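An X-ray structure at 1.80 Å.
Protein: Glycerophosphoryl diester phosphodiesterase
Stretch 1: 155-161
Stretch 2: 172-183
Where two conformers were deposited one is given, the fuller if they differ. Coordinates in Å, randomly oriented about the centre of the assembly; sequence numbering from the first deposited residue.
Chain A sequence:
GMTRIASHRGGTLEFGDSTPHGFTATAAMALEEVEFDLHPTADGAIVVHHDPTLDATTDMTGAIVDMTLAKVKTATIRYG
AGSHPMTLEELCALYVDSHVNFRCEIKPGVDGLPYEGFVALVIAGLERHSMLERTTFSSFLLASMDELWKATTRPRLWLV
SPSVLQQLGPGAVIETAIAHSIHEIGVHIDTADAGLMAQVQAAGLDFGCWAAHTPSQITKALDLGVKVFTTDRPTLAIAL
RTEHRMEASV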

# COMPACT_ATOMS: atom_id res chain seq x y z
N PRO A 155 -6.16 1.35 -11.82
CA PRO A 155 -4.92 0.61 -11.94
C PRO A 155 -4.74 -0.38 -10.80
O PRO A 155 -5.16 -0.09 -9.69
N ARG A 156 -4.13 -1.53 -11.13
CA ARG A 156 -3.82 -2.60 -10.18
C ARG A 156 -2.33 -2.92 -10.24
O ARG A 156 -1.72 -2.85 -11.32
N LEU A 157 -1.76 -3.32 -9.10
CA LEU A 157 -0.40 -3.83 -9.07
C LEU A 157 -0.32 -5.04 -8.13
O LEU A 157 -0.89 -5.02 -7.04
N TRP A 158 0.42 -6.05 -8.58
CA TRP A 158 0.62 -7.29 -7.85
C TRP A 158 1.89 -7.19 -7.04
O TRP A 158 2.98 -6.93 -7.55
N LEU A 159 1.72 -7.36 -5.74
CA LEU A 159 2.82 -7.39 -4.79
C LEU A 159 3.36 -8.79 -4.75
O LEU A 159 2.63 -9.76 -4.41
N VAL A 160 4.64 -8.89 -5.10
CA VAL A 160 5.34 -10.19 -5.24
C VAL A 160 6.34 -10.32 -4.09
O VAL A 160 7.37 -9.61 -4.02
N SER A 161 6.03 -11.21 -3.14
CA SER A 161 6.86 -11.41 -1.96
C SER A 161 8.22 -12.01 -2.32
O SER A 161 8.35 -12.69 -3.35
N ALA A 172 8.70 -16.89 -14.36
CA ALA A 172 7.34 -17.38 -14.02
C ALA A 172 6.52 -16.31 -13.32
O ALA A 172 5.27 -16.29 -13.46
N VAL A 173 7.17 -15.43 -12.56
CA VAL A 173 6.43 -14.29 -11.99
C VAL A 173 5.86 -13.44 -13.13
O VAL A 173 4.69 -13.06 -13.12
N ILE A 174 6.68 -13.20 -14.15
CA ILE A 174 6.28 -12.40 -15.28
C ILE A 174 5.20 -13.11 -16.09
O ILE A 174 4.21 -12.47 -16.46
N GLU A 175 5.37 -14.42 -16.33
CA GLU A 175 4.36 -15.26 -17.01
C GLU A 175 2.99 -15.07 -16.36
O GLU A 175 1.96 -14.87 -17.02
N THR A 176 3.01 -15.20 -15.04
CA THR A 176 1.83 -15.20 -14.22
C THR A 176 1.11 -13.87 -14.26
O THR A 176 -0.12 -13.79 -14.44
N ALA A 177 1.87 -12.80 -14.13
CA ALA A 177 1.29 -11.47 -14.24
C ALA A 177 0.60 -11.28 -15.60
O ALA A 177 -0.52 -10.82 -15.67
N ILE A 178 1.26 -11.67 -16.68
CA ILE A 178 0.72 -11.52 -18.01
C ILE A 178 -0.58 -12.33 -18.17
O ILE A 178 -1.57 -11.81 -18.71
N ALA A 179 -0.56 -13.57 -17.68
CA ALA A 179 -1.70 -14.49 -17.78
C ALA A 179 -2.92 -13.93 -17.05
O ALA A 179 -4.08 -14.20 -17.42
N HIS A 180 -2.64 -13.15 -16.02
CA HIS A 180 -3.69 -12.52 -15.22
C HIS A 180 -4.00 -11.04 -15.55
O HIS A 180 -4.73 -10.35 -14.79
N SER A 181 -3.51 -10.59 -16.69
CA SER A 181 -3.73 -9.21 -17.14
C SER A 181 -3.31 -8.17 -16.11
O SER A 181 -3.99 -7.14 -15.95
N ILE A 182 -2.18 -8.42 -15.45
CA ILE A 182 -1.58 -7.50 -14.48
C ILE A 182 -0.48 -6.76 -15.25
O ILE A 182 0.33 -7.39 -15.93
N HIS A 183 -0.44 -5.44 -15.10
CA HIS A 183 0.47 -4.59 -15.85
C HIS A 183 1.59 -3.99 -15.02
O HIS A 183 2.43 -3.29 -15.57

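A strand packs one face against a helix and the turn that follows it, in a contact that is apolar along the helix and polar at its far end, where an arginine and two waters tie the two stretches together. The strand and helix run roughly antiparallel, their directions 151° apart. Alternation along the strand selects the residues: Arg156, Trp158 and Val160 point their CB atoms toward the helix and turn, while Leu157 points away.

Trp158 is the centerpiece. With chi1 t, its broad indole lies against one turn of the helix. CZ3 of Trp158 lies 4.0 Å from CG1 of Val173, CH2 of Trp158 lies 4.0 Å from CG2 of Thr176, and CE3 of Trp158 is 4.3 Å from CB of Ala177, whose small methyl leaves the ring room beside the backbone. The ring edge also meets the carbonyl of Val173, CZ3 of Trp158 to O of Val173 being 3.7 Å. Thr176 (m) turns its methyl to the ring, while its OG1 donates to O of Ala172 at 2.6 Å, so the hydroxyl has a partner within the helix. Ile182 (m, t) begins sideways, but its end comes nearer, and its CG2 sits 3.7 Å from CB of Trp158. Val160 and Val173, both t, extend the apolar patch, CG2 of the former 3.9 Å from CG1 of the latter.

Arg156 (m, t, m) suits the polar end because its long chain carries a multiple donor to a backbone acceptor in the turn. NH1 of Arg156 donates to O of Ser181 at 3.1 Å, and NH2 of Arg156 adds a weak bond at 3.3 Å to the same O of Ser181, which lies at the guanidinium edge. One water donates to O of Arg156 (2.7 Å) and accepts from N of His183 (2.8 Å), joining the backbones. A second links the side chains, accepting weakly from NH2 of Arg156 and hydrogen bonding to NE2 of His183, both at 3.1 Å.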

# COMPACT_ATOMS: atom_id res chain seq x y z
CB PRO A 155 -3.86 1.69 -11.85
CG PRO A 155 -4.57 2.97 -12.21
CD PRO A 155 -5.91 2.79 -11.64
CB ARG A 156 -4.59 -3.87 -10.54
CG ARG A 156 -6.11 -3.79 -10.42
CD ARG A 156 -6.84 -4.82 -11.32
NE ARG A 156 -6.77 -4.50 -12.77
CZ ARG A 156 -6.10 -5.19 -13.70
NH1 ARG A 156 -5.48 -6.32 -13.40
NH2 ARG A 156 -6.07 -4.77 -14.96
CB LEU A 157 0.64 -2.77 -8.73
CG LEU A 157 0.81 -2.33 -7.29
CD1 LEU A 157 1.84 -3.15 -6.57
CD2 LEU A 157 1.20 -0.85 -7.18
CB TRP A 158 0.67 -8.46 -8.82
CG TRP A 158 0.81 -9.80 -8.13
CD1 TRP A 158 0.31 -10.15 -6.92
CD2 TRP A 158 1.49 -10.95 -8.64
NE1 TRP A 158 0.67 -11.46 -6.63
CE2 TRP A 158 1.40 -11.96 -7.68
CE3 TRP A 158 2.16 -11.21 -9.84
CZ2 TRP A 158 1.95 -13.23 -7.87
CZ3 TRP A 158 2.71 -12.44 -10.02
CH2 TRP A 158 2.60 -13.45 -9.06
CB LEU A 159 2.31 -7.00 -3.41
CG LEU A 159 1.77 -5.56 -3.31
CD1 LEU A 159 0.96 -5.35 -2.00
CD2 LEU A 159 2.94 -4.61 -3.40
CB VAL A 160 6.05 -10.25 -6.59
CG1 VAL A 160 6.87 -11.56 -6.75
CG2 VAL A 160 5.02 -10.10 -7.75
CB SER A 161 6.17 -12.34 -0.98
OG SER A 161 6.02 -13.62 -1.58
CB ALA A 172 7.40 -18.62 -13.17
CB VAL A 173 7.28 -13.42 -11.04
CG1 VAL A 173 6.59 -12.03 -10.78
CG2 VAL A 173 7.56 -14.15 -9.73
CB ILE A 174 7.53 -11.99 -16.16
CG1 ILE A 174 8.41 -11.02 -15.37
CG2 ILE A 174 7.09 -11.37 -17.49
CD1 ILE A 174 9.86 -10.89 -15.93
CB GLU A 175 4.66 -16.76 -16.83
CG GLU A 175 5.82 -17.37 -17.59
CD GLU A 175 6.21 -18.78 -17.09
OE1 GLU A 175 5.49 -19.39 -16.24
OE2 GLU A 175 7.27 -19.27 -17.56
CB THR A 176 2.19 -15.60 -12.77
OG1 THR A 176 2.84 -16.88 -12.80
CG2 THR A 176 0.94 -15.65 -11.89
CB ALA A 177 2.36 -10.38 -14.01
CB ILE A 178 1.76 -11.89 -19.09
CG1 ILE A 178 2.87 -10.81 -19.10
CG2 ILE A 178 1.11 -12.00 -20.48
CD1 ILE A 178 4.10 -11.23 -19.90
CB ALA A 179 -1.34 -15.82 -17.22
CB HIS A 180 -3.29 -12.65 -13.78
CG HIS A 180 -3.49 -14.03 -13.25
ND1 HIS A 180 -4.59 -14.37 -12.48
CD2 HIS A 180 -2.79 -15.17 -13.42
CE1 HIS A 180 -4.52 -15.65 -12.16
NE2 HIS A 180 -3.44 -16.16 -12.73
CB SER A 181 -5.19 -8.96 -17.55
OG SER A 181 -5.58 -9.84 -18.58
CB ILE A 182 -1.03 -8.29 -13.22
CG1 ILE A 182 -2.21 -8.97 -12.47
CG2 ILE A 182 -0.26 -7.39 -12.27
CD1 ILE A 182 -1.81 -10.07 -11.52
CB HIS A 183 -0.32 -3.48 -16.51
CG HIS A 183 -1.46 -3.99 -17.32
ND1 HIS A 183 -1.27 -4.82 -18.41
CD2 HIS A 183 -2.79 -3.84 -17.18
CE1 HIS A 183 -2.45 -5.14 -18.91
NE2 HIS A 183 -3.39 -4.57 -18.17
O HOH W 1 -2.44 -4.21 -13.51
O HOH W 2 -6.35 -5.48 -18.01